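Local coordinates for peptidase S15/CocE/NonD (Thaumarchaeota archaeon SCGC AB-539-E09, PDB 4PF1), which acts as a serine aminopeptidase of the alpha/beta-hydrolase fold, probably cleaving residues from the N-terminal end of peptide substrates, at residues 50-55 / 99-104; 30-35 / 81-86; 471-476 / 572-577. One frame throughout, in Å; residues are numbered along the deposited sequence.

Contact 1: residues 50-55 / 99-104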
loop_
_atom_site.group_PDB
_atom_site.type_symbol
_atom_site.label_atom_id
_atom_site.label_comp_id
_atom_site.label_asym_id
_atom_site.label_seq_id
_atom_site.Cartn_x
_atom_site.Cartn_y
_atom_site.Cartn_z
ATOM N N ILE A 50 16.631 9.066 -34.221
ATOM C CA ILE A 50 15.800 10.080 -33.569
ATOM C C ILE A 50 16.707 11.122 -32.929
ATOM O O ILE A 50 17.423 10.813 -31.978
ATOM C CB ILE A 50 14.817 9.437 -32.535
ATOM C CG1 ILE A 50 14.035 8.213 -33.125
ATOM C CG2 ILE A 50 13.884 10.481 -31.896
ATOM C CD1 ILE A 50 13.326 8.422 -34.525
ATOM N N ILE A 51 16.676 12.352 -33.460
ATOM C CA ILE A 51 17.517 13.458 -33.000
ATOM C C ILE A 51 16.666 14.492 -32.239
ATOM O O ILE A 51 15.731 15.069 -32.805
ATOM C CB ILE A 51 18.277 14.097 -34.200
ATOM C CG1 ILE A 51 19.032 13.024 -35.023
ATOM C CG2 ILE A 51 19.233 15.203 -33.728
ATOM C CD1 ILE A 51 19.035 13.261 -36.537
ATOM N N LEU A 52 16.994 14.714 -30.959
ATOM C CA LEU A 52 16.280 15.670 -30.113
ATOM C C LEU A 52 17.152 16.902 -29.882
ATOM O O LEU A 52 18.186 16.821 -29.214
ATOM C CB LEU A 52 15.854 15.027 -28.772
ATOM C CG LEU A 52 15.142 13.664 -28.853
ATOM C CD1 LEU A 52 14.991 13.056 -27.484
ATOM C CD2 LEU A 52 13.775 13.779 -29.532
ATOM N N ILE A 53 16.762 18.028 -30.484
ATOM C CA ILE A 53 17.523 19.267 -30.379
ATOM C C ILE A 53 16.778 20.256 -29.480
ATOM O O ILE A 53 15.645 20.622 -29.792
ATOM C CB ILE A 53 17.823 19.888 -31.779
ATOM C CG1 ILE A 53 18.253 18.812 -32.807
ATOM C CG2 ILE A 53 18.868 21.012 -31.661
ATOM C CD1 ILE A 53 17.936 19.149 -34.255
ATOM N N PRO A 54 17.394 20.715 -28.366
ATOM C CA PRO A 54 16.718 21.717 -27.521
ATOM C C PRO A 54 16.524 23.020 -28.295
ATOM O O PRO A 54 17.409 23.413 -29.051
ATOM C CB PRO A 54 17.677 21.892 -26.331
ATOM C CG PRO A 54 18.624 20.735 -26.404
ATOM C CD PRO A 54 18.735 20.388 -27.845
ATOM N N LYS A 55 15.352 23.658 -28.162
ATOM C CA LYS A 55 15.065 24.887 -28.909
ATOM C C LYS A 55 15.946 26.061 -28.450
ATOM O O LYS A 55 16.133 26.268 -27.250
ATOM C CB LYS A 55 13.578 25.260 -28.812
ATOM C CG LYS A 55 12.696 24.461 -29.764
ATOM C CD LYS A 55 11.448 25.236 -30.156
ATOM C CE LYS A 55 10.641 24.520 -31.213
ATOM N NZ LYS A 55 9.664 23.571 -30.621
ATOM N N TYR A 99 22.183 19.312 -24.196
ATOM C CA TYR A 99 22.900 18.522 -25.206
ATOM C C TYR A 99 21.914 18.105 -26.279
ATOM O O TYR A 99 20.706 18.066 -26.017
ATOM C CB TYR A 99 23.477 17.231 -24.566
ATOM C CG TYR A 99 24.815 17.332 -23.861
ATOM C CD1 TYR A 99 25.184 18.490 -23.181
ATOM C CD2 TYR A 99 25.656 16.228 -23.768
ATOM C CE1 TYR A 99 26.393 18.570 -22.491
ATOM C CE2 TYR A 99 26.859 16.291 -23.068
ATOM C CZ TYR A 99 27.224 17.465 -22.433
ATOM O OH TYR A 99 28.424 17.542 -21.771
ATOM N N ILE A 100 22.411 17.703 -27.451
ATOM C CA ILE A 100 21.552 17.099 -28.459
ATOM C C ILE A 100 21.494 15.609 -28.100
ATOM O O ILE A 100 22.543 14.986 -27.914
ATOM C CB ILE A 100 22.054 17.378 -29.908
ATOM C CG1 ILE A 100 21.765 18.841 -30.315
ATOM C CG2 ILE A 100 21.427 16.397 -30.911
ATOM C CD1 ILE A 100 22.754 19.439 -31.326
ATOM N N ILE A 101 20.285 15.071 -27.890
ATOM C CA ILE A 101 20.123 13.668 -27.503
ATOM C C ILE A 101 19.666 12.863 -28.720
ATOM O O ILE A 101 18.642 13.183 -29.332
ATOM C CB ILE A 101 19.175 13.513 -26.283
ATOM C CG1 ILE A 101 19.696 14.345 -25.081
ATOM C CG2 ILE A 101 19.013 12.028 -25.901
ATOM C CD1 ILE A 101 18.649 14.909 -24.205
ATOM N N VAL A 102 20.457 11.840 -29.092
ATOM C CA VAL A 102 20.191 11.026 -30.276
ATOM C C VAL A 102 20.033 9.545 -29.907
ATOM O O VAL A 102 20.913 8.966 -29.265
ATOM C CB VAL A 102 21.297 11.219 -31.360
ATOM C CG1 VAL A 102 21.045 10.335 -32.571
ATOM C CG2 VAL A 102 21.415 12.681 -31.784
ATOM N N TYR A 103 18.924 8.933 -30.356
ATOM C CA TYR A 103 18.653 7.505 -30.192
ATOM C C TYR A 103 18.473 6.879 -31.553
ATOM O O TYR A 103 17.700 7.388 -32.370
ATOM C CB TYR A 103 17.422 7.258 -29.305
ATOM C CG TYR A 103 17.759 7.186 -27.835
ATOM C CD1 TYR A 103 18.099 8.332 -27.119
ATOM C CD2 TYR A 103 17.765 5.968 -27.160
ATOM C CE1 TYR A 103 18.450 8.266 -25.773
ATOM C CE2 TYR A 103 18.089 5.894 -25.807
ATOM C CZ TYR A 103 18.437 7.045 -25.119
ATOM O OH TYR A 103 18.782 6.982 -23.796
ATOM N N GLN A 104 19.214 5.804 -31.825
ATOM C CA GLN A 104 19.150 5.155 -33.124
ATOM C C GLN A 104 18.795 3.688 -32.988
ATOM O O GLN A 104 19.365 2.993 -32.143
ATOM C CB GLN A 104 20.495 5.312 -33.867
ATOM C CG GLN A 104 20.520 4.672 -35.259
ATOM C CD GLN A 104 21.885 4.722 -35.883
ATOM O OE1 GLN A 104 22.817 4.030 -35.455
ATOM N NE2 GLN A 104 22.020 5.506 -36.938
#
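I51 meets I100 and V102 in a small apolar cluster at the centre of an antiparallel strand pair in the mixed beta-sheet of the alpha/beta-hydrolase fold. CG2 of I51 touches both partners: it lies 3.8 Å from CG2 of I100, the two side chains crossing obliquely, and 3.9 Å from CG2 of V102, whose side chain runs beside that of I51 and points the same way. The other branch of I51 shares in this, for CG1, anti to the carbonyl carbon (chi1 -52°), lies beside V102, 4.0 Å from its CG2. Further along, CG2 of I53 rests against CG1 of I100 at 3.9 Å.

The other face of the sheet carries I50, L52, I101 and Y103. Direct side-chain contact across the pair is looser here, CD1 of L52 coming no nearer than 4.4 Å to CB of I101. These residues also pack on their surroundings: I50 and Y103 on helix 71-74, I101 and Y103 on strand 60-67. The hydroxyl of Y103 is hydrogen-bonded to N91 OD1, outside the strand pair.

Between the two faces runs the polar seam. I50 pairs with Y103, and L52 with I101, as hydrogen-bonded pairs that bracket the non-hydrogen-bonded pair of I51 and V102. The bond from I50 N to Y103 O is short, 2.7 Å, and close to straight at 167°. I50 O and L52 O each also take a CA-H...O contact, CA of V102 approaching I50 O at 3.3 Å. Beyond I53 the backbone pairing gives way to proline, which has no N-H to offer, and the ring of P54 instead sets its CG 3.4 Å from Y99 O.

Contact 2: residues 30-35 / 81-86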
loop_
_atom_site.group_PDB
_atom_site.type_symbol
_atom_site.label_atom_id
_atom_site.label_comp_id
_atom_site.label_asym_id
_atom_site.label_seq_id
_atom_site.Cartn_x
_atom_site.Cartn_y
_atom_site.Cartn_z
ATOM N N PHE A 30 6.706 23.197 -28.123
ATOM C CA PHE A 30 7.614 22.284 -27.416
ATOM C C PHE A 30 8.951 22.991 -27.159
ATOM O O PHE A 30 9.336 23.870 -27.933
ATOM C CB PHE A 30 7.840 20.983 -28.227
ATOM C CG PHE A 30 6.713 19.962 -28.278
ATOM C CD1 PHE A 30 5.380 20.364 -28.238
ATOM C CD2 PHE A 30 6.985 18.613 -28.475
ATOM C CE1 PHE A 30 4.345 19.427 -28.325
ATOM C CE2 PHE A 30 5.950 17.676 -28.561
ATOM C CZ PHE A 30 4.637 18.089 -28.484
ATOM N N ASP A 31 9.663 22.618 -26.085
ATOM C CA ASP A 31 10.959 23.243 -25.800
ATOM C C ASP A 31 12.105 22.497 -26.532
ATOM O O ASP A 31 13.280 22.719 -26.232
ATOM C CB ASP A 31 11.212 23.326 -24.279
ATOM C CG ASP A 31 11.450 22.008 -23.557
ATOM O OD1 ASP A 31 11.347 20.946 -24.205
ATOM O OD2 ASP A 31 11.743 22.041 -22.350
ATOM N N TYR A 32 11.747 21.617 -27.492
ATOM C CA TYR A 32 12.697 20.818 -28.266
ATOM C C TYR A 32 12.138 20.499 -29.655
ATOM O O TYR A 32 10.919 20.480 -29.836
ATOM C CB TYR A 32 13.043 19.506 -27.516
ATOM C CG TYR A 32 11.902 18.505 -27.457
ATOM C CD1 TYR A 32 10.895 18.619 -26.500
ATOM C CD2 TYR A 32 11.837 17.436 -28.348
ATOM C CE1 TYR A 32 9.837 17.712 -26.451
ATOM C CE2 TYR A 32 10.784 16.521 -28.306
ATOM C CZ TYR A 32 9.791 16.657 -27.349
ATOM O OH TYR A 32 8.760 15.748 -27.294
ATOM N N THR A 33 13.029 20.193 -30.616
ATOM C CA THR A 33 12.641 19.785 -31.966
ATOM C C THR A 33 13.008 18.308 -32.148
ATOM O O THR A 33 14.082 17.878 -31.722
ATOM C CB THR A 33 13.285 20.703 -33.016
ATOM O OG1 THR A 33 12.835 22.038 -32.790
ATOM C CG2 THR A 33 12.948 20.294 -34.447
ATOM N N ARG A 34 12.100 17.532 -32.753
ATOM C CA ARG A 34 12.298 16.106 -32.982
ATOM C C ARG A 34 12.566 15.843 -34.466
ATOM O O ARG A 34 11.671 16.018 -35.297
ATOM C CB ARG A 34 11.070 15.319 -32.485
ATOM C CG ARG A 34 11.231 13.800 -32.502
ATOM C CD ARG A 34 9.958 13.105 -32.048
ATOM N NE ARG A 34 9.726 13.272 -30.611
ATOM C CZ ARG A 34 10.144 12.417 -29.682
ATOM N NH1 ARG A 34 10.799 11.316 -30.030
ATOM N NH2 ARG A 34 9.901 12.651 -28.400
ATOM N N ARG A 35 13.811 15.453 -34.797
ATOM C CA ARG A 35 14.219 15.136 -36.168
ATOM C C ARG A 35 14.335 13.627 -36.350
ATOM O O ARG A 35 15.114 12.978 -35.650
ATOM C CB ARG A 35 15.548 15.821 -36.521
ATOM C CG ARG A 35 15.380 17.153 -37.231
ATOM C CD ARG A 35 16.707 17.694 -37.735
ATOM N NE ARG A 35 17.176 16.988 -38.930
ATOM C CZ ARG A 35 18.164 17.415 -39.712
ATOM N NH1 ARG A 35 18.791 18.553 -39.438
ATOM N NH2 ARG A 35 18.526 16.713 -40.776
ATOM N N SER A 81 5.581 17.662 -24.079
ATOM C CA SER A 81 6.049 18.823 -24.829
ATOM C C SER A 81 7.390 19.305 -24.260
ATOM O O SER A 81 8.016 20.209 -24.820
ATOM C CB SER A 81 5.013 19.942 -24.763
ATOM O OG SER A 81 4.700 20.284 -23.422
ATOM N N SER A 82 7.832 18.679 -23.152
ATOM C CA SER A 82 9.074 19.012 -22.456
ATOM C C SER A 82 10.151 17.960 -22.730
ATOM O O SER A 82 9.880 16.760 -22.626
ATOM C CB SER A 82 8.817 19.133 -20.955
ATOM O OG SER A 82 9.998 19.434 -20.230
ATOM N N LEU A 83 11.379 18.414 -23.066
ATOM C CA LEU A 83 12.523 17.538 -23.358
ATOM C C LEU A 83 12.911 16.695 -22.135
ATOM O O LEU A 83 13.247 15.518 -22.282
ATOM C CB LEU A 83 13.734 18.367 -23.849
ATOM C CG LEU A 83 15.030 17.583 -24.171
ATOM C CD1 LEU A 83 14.830 16.610 -25.337
ATOM C CD2 LEU A 83 16.183 18.525 -24.444
ATOM N N SER A 84 12.816 17.288 -20.934
ATOM C CA SER A 84 13.133 16.635 -19.664
ATOM C C SER A 84 12.250 15.398 -19.391
ATOM O O SER A 84 12.675 14.499 -18.665
ATOM C CB SER A 84 12.969 17.629 -18.517
ATOM O OG SER A 84 11.652 18.154 -18.482
ATOM N N MET A 85 11.028 15.368 -19.962
ATOM C CA MET A 85 10.037 14.313 -19.723
ATOM C C MET A 85 10.033 13.190 -20.779
ATOM O O MET A 85 9.497 12.116 -20.501
ATOM C CB MET A 85 8.628 14.922 -19.639
ATOM C CG MET A 85 8.439 15.885 -18.480
ATOM S SD MET A 85 8.380 15.062 -16.870
ATOM C CE MET A 85 6.773 14.244 -16.964
ATOM N N VAL A 86 10.580 13.437 -21.987
ATOM C CA VAL A 86 10.557 12.440 -23.073
ATOM C C VAL A 86 11.780 11.502 -23.041
ATOM O O VAL A 86 11.690 10.369 -23.516
ATOM C CB VAL A 86 10.394 13.079 -24.485
ATOM C CG1 VAL A 86 9.002 13.675 -24.664
ATOM C CG2 VAL A 86 11.478 14.122 -24.770
HETATM O O HOH W 1 13.102 20.495 -20.764
#
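F30 lies with one ring face against S81, where an N-terminal segment entering the edge strand of the alpha/beta-hydrolase sheet meets the loop leading into a weakly bonded helical turn at about 83-86. The contact is CH-pi: CA of S81 sits over the ring centre, 3.6 Å from the centroid and 6° off the normal, while CB leans over the CD1 side. W225 of a neighbouring subunit also meets this ring, edge-to-face.

Y32 is turned differently. Its CG lies between the backbone N and the carbonyl carbon (chi1 70°), and the ring meets L83 through CD1, 3.9 Å from L83 CB. The same ring has S81 O at its edge and V86 CG2 over one face; its tip meets the tip of V86, with OH 3.4 Å from CG1. That hydroxyl bonds to S80 O and receives a weak bond from R34 NH2, whose firmer partner is T75 O. V86 touches the guanidinium edge of R34.

D31 joins the two segments through both backbone and carboxylate. Its N donates to S81 O, nearly in line with the carbonyl bond, and its OD1 accepts from L83 N at 2.8 Å through the syn lone pair. The other carboxylate oxygen extends the link through solvent: a water donates to D31 OD2 at 2.6 Å and accepts from S84 N at 3.2 Å.

Contact 3: residues 471-476 / 572-577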
loop_
_atom_site.group_PDB
_atom_site.type_symbol
_atom_site.label_atom_id
_atom_site.label_comp_id
_atom_site.label_asym_id
_atom_site.label_seq_id
_atom_site.Cartn_x
_atom_site.Cartn_y
_atom_site.Cartn_z
ATOM N N LEU A 471 23.258 -26.390 2.279
ATOM C CA LEU A 471 24.226 -26.364 3.376
ATOM C C LEU A 471 24.400 -24.944 3.862
ATOM O O LEU A 471 24.355 -24.013 3.057
ATOM C CB LEU A 471 25.578 -26.956 2.968
ATOM C CG LEU A 471 25.620 -28.448 2.622
ATOM C CD1 LEU A 471 27.014 -28.863 2.245
ATOM C CD2 LEU A 471 25.107 -29.322 3.781
ATOM N N VAL A 472 24.540 -24.764 5.181
ATOM C CA VAL A 472 24.651 -23.431 5.782
ATOM C C VAL A 472 25.820 -23.380 6.782
ATOM O O VAL A 472 26.008 -24.310 7.569
ATOM C CB VAL A 472 23.312 -22.992 6.468
ATOM C CG1 VAL A 472 23.353 -21.523 6.866
ATOM C CG2 VAL A 472 22.098 -23.267 5.574
ATOM N N TRP A 473 26.595 -22.281 6.739
ATOM C CA TRP A 473 27.693 -21.978 7.663
ATOM C C TRP A 473 27.625 -20.502 8.020
ATOM O O TRP A 473 27.354 -19.677 7.147
ATOM C CB TRP A 473 29.067 -22.315 7.060
ATOM C CG TRP A 473 29.235 -23.744 6.640
ATOM C CD1 TRP A 473 29.642 -24.789 7.419
ATOM C CD2 TRP A 473 29.038 -24.274 5.325
ATOM N NE1 TRP A 473 29.710 -25.940 6.667
ATOM C CE2 TRP A 473 29.344 -25.652 5.376
ATOM C CE3 TRP A 473 28.657 -23.710 4.093
ATOM C CZ2 TRP A 473 29.262 -26.479 4.248
ATOM C CZ3 TRP A 473 28.579 -24.529 2.980
ATOM C CH2 TRP A 473 28.898 -25.891 3.059
ATOM N N ALA A 474 27.853 -20.163 9.292
ATOM C CA ALA A 474 27.800 -18.774 9.737
ATOM C C ALA A 474 28.775 -18.513 10.868
ATOM O O ALA A 474 29.000 -19.387 11.707
ATOM C CB ALA A 474 26.385 -18.417 10.183
ATOM N N THR A 475 29.349 -17.301 10.895
ATOM C CA THR A 475 30.240 -16.864 11.973
ATOM C C THR A 475 29.390 -16.523 13.195
ATOM O O THR A 475 28.167 -16.439 13.080
ATOM C CB THR A 475 31.066 -15.623 11.530
ATOM O OG1 THR A 475 30.203 -14.484 11.458
ATOM C CG2 THR A 475 31.789 -15.820 10.203
ATOM N N GLU A 476 30.022 -16.276 14.350
ATOM C CA GLU A 476 29.293 -15.789 15.522
ATOM C C GLU A 476 29.037 -14.280 15.306
ATOM O O GLU A 476 29.691 -13.700 14.429
ATOM C CB GLU A 476 30.087 -16.062 16.818
ATOM C CG GLU A 476 29.990 -17.501 17.321
ATOM C CD GLU A 476 28.589 -18.041 17.560
ATOM O OE1 GLU A 476 27.795 -17.366 18.255
ATOM O OE2 GLU A 476 28.293 -19.154 17.068
ATOM N N ILE A 572 28.555 -13.350 9.121
ATOM C CA ILE A 572 28.924 -13.637 7.730
ATOM C C ILE A 572 28.426 -15.053 7.462
ATOM O O ILE A 572 28.737 -15.963 8.234
ATOM C CB ILE A 572 30.440 -13.463 7.418
ATOM C CG1 ILE A 572 30.952 -12.067 7.848
ATOM C CG2 ILE A 572 30.704 -13.720 5.919
ATOM C CD1 ILE A 572 32.455 -11.939 7.986
ATOM N N MET A 573 27.591 -15.229 6.435
ATOM C CA MET A 573 27.021 -16.536 6.127
ATOM C C MET A 573 27.420 -17.030 4.743
ATOM O O MET A 573 27.554 -16.244 3.804
ATOM C CB MET A 573 25.487 -16.492 6.250
ATOM C CG MET A 573 24.793 -17.797 5.899
ATOM S SD MET A 573 23.011 -17.708 6.134
ATOM C CE MET A 573 22.905 -18.023 7.894
ATOM N N VAL A 574 27.587 -18.350 4.629
ATOM C CA VAL A 574 27.850 -19.041 3.378
ATOM C C VAL A 574 26.773 -20.126 3.195
ATOM O O VAL A 574 26.556 -20.942 4.098
ATOM C CB VAL A 574 29.295 -19.615 3.302
ATOM C CG1 VAL A 574 29.461 -20.558 2.108
ATOM C CG2 VAL A 574 30.323 -18.493 3.242
ATOM N N GLN A 575 26.071 -20.095 2.053
ATOM C CA GLN A 575 25.068 -21.099 1.701
ATOM C C GLN A 575 25.488 -21.806 0.416
ATOM O O GLN A 575 25.932 -21.147 -0.526
ATOM C CB GLN A 575 23.669 -20.474 1.560
ATOM C CG GLN A 575 22.961 -20.256 2.901
ATOM C CD GLN A 575 21.536 -19.754 2.770
ATOM O OE1 GLN A 575 20.842 -19.994 1.777
ATOM N NE2 GLN A 575 21.052 -19.084 3.804
ATOM N N VAL A 576 25.425 -23.153 0.404
ATOM C CA VAL A 576 25.778 -23.964 -0.771
ATOM C C VAL A 576 24.585 -24.876 -1.149
ATOM O O VAL A 576 24.024 -25.560 -0.292
ATOM C CB VAL A 576 27.105 -24.761 -0.582
ATOM C CG1 VAL A 576 27.261 -25.865 -1.635
ATOM C CG2 VAL A 576 28.310 -23.826 -0.614
ATOM N N GLN A 577 24.202 -24.857 -2.437
ATOM C CA GLN A 577 23.109 -25.667 -2.976
ATOM C C GLN A 577 23.461 -26.153 -4.396
ATOM O O GLN A 577 24.505 -25.761 -4.926
ATOM C CB GLN A 577 21.777 -24.893 -2.945
ATOM C CG GLN A 577 21.809 -23.537 -3.637
ATOM C CD GLN A 577 20.566 -22.737 -3.355
ATOM O OE1 GLN A 577 20.258 -22.411 -2.208
ATOM N NE2 GLN A 577 19.834 -22.380 -4.399
#
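W473 presents the CE3-CZ3 rim of its six-membered ring to V574 and V576 in this antiparallel strand pair at the margin of a four-stranded sheet in the C-terminal non-catalytic domain. The rim fits against V574 CG1 and V576 CG2, which stand on the same face of the neighbouring strand. CE3 touches CG1 of V574 at 3.8 Å, and CZ3 meets CG2 of V576 at 3.7 Å, the methyl lying at the ring edge near its plane. V610 of strand 606-625 packs on W473 and V576, and the indole NE1 bonds to D426.

On the reverse face M573 supplies the bump. Its chain is extended to SD and then bends (chi3 -83°), which swings CE into the hollow between V472 and A474, 3.7 Å from V472 CG1 and 4.2 Å from A474 CB. V472 and Q575 lie side by side, CG2 of V472 being 4.1 Å from CG of Q575.

Where strand 471-474 ends, T475 meets I572 with CG2 3.9 Å from its CB. Two bonds close this corner: T475 N donates to I572 O, and I572 N returns a nearly straight bond (175°) to T475 OG1 at 3.1 Å.

How the contacts relate
From the N terminus, the chain first lays down 30-35, then 50-55 on the adjoining strand, then 81-86 and finally 99-104. Contact 2 therefore opens before contact 1 and closes before it, and the two loops cross. Their centres are 9 Å apart, and they meet directly where I51 N approaches R35 O and K55 NZ approaches F30 O. Contact 1 pairs strands 46-54 and 100-105; contact 2 joins the start of edge strand 32-40, neighbour of 46-54 in the same sheet, to the weakly bonded helical turn at about 83-86. Contact 3 follows in series, closing a helix-free loop within the C-terminal domain; its centre lies about 51 Å from that of contact 1, on the opposite side of the chain's centre.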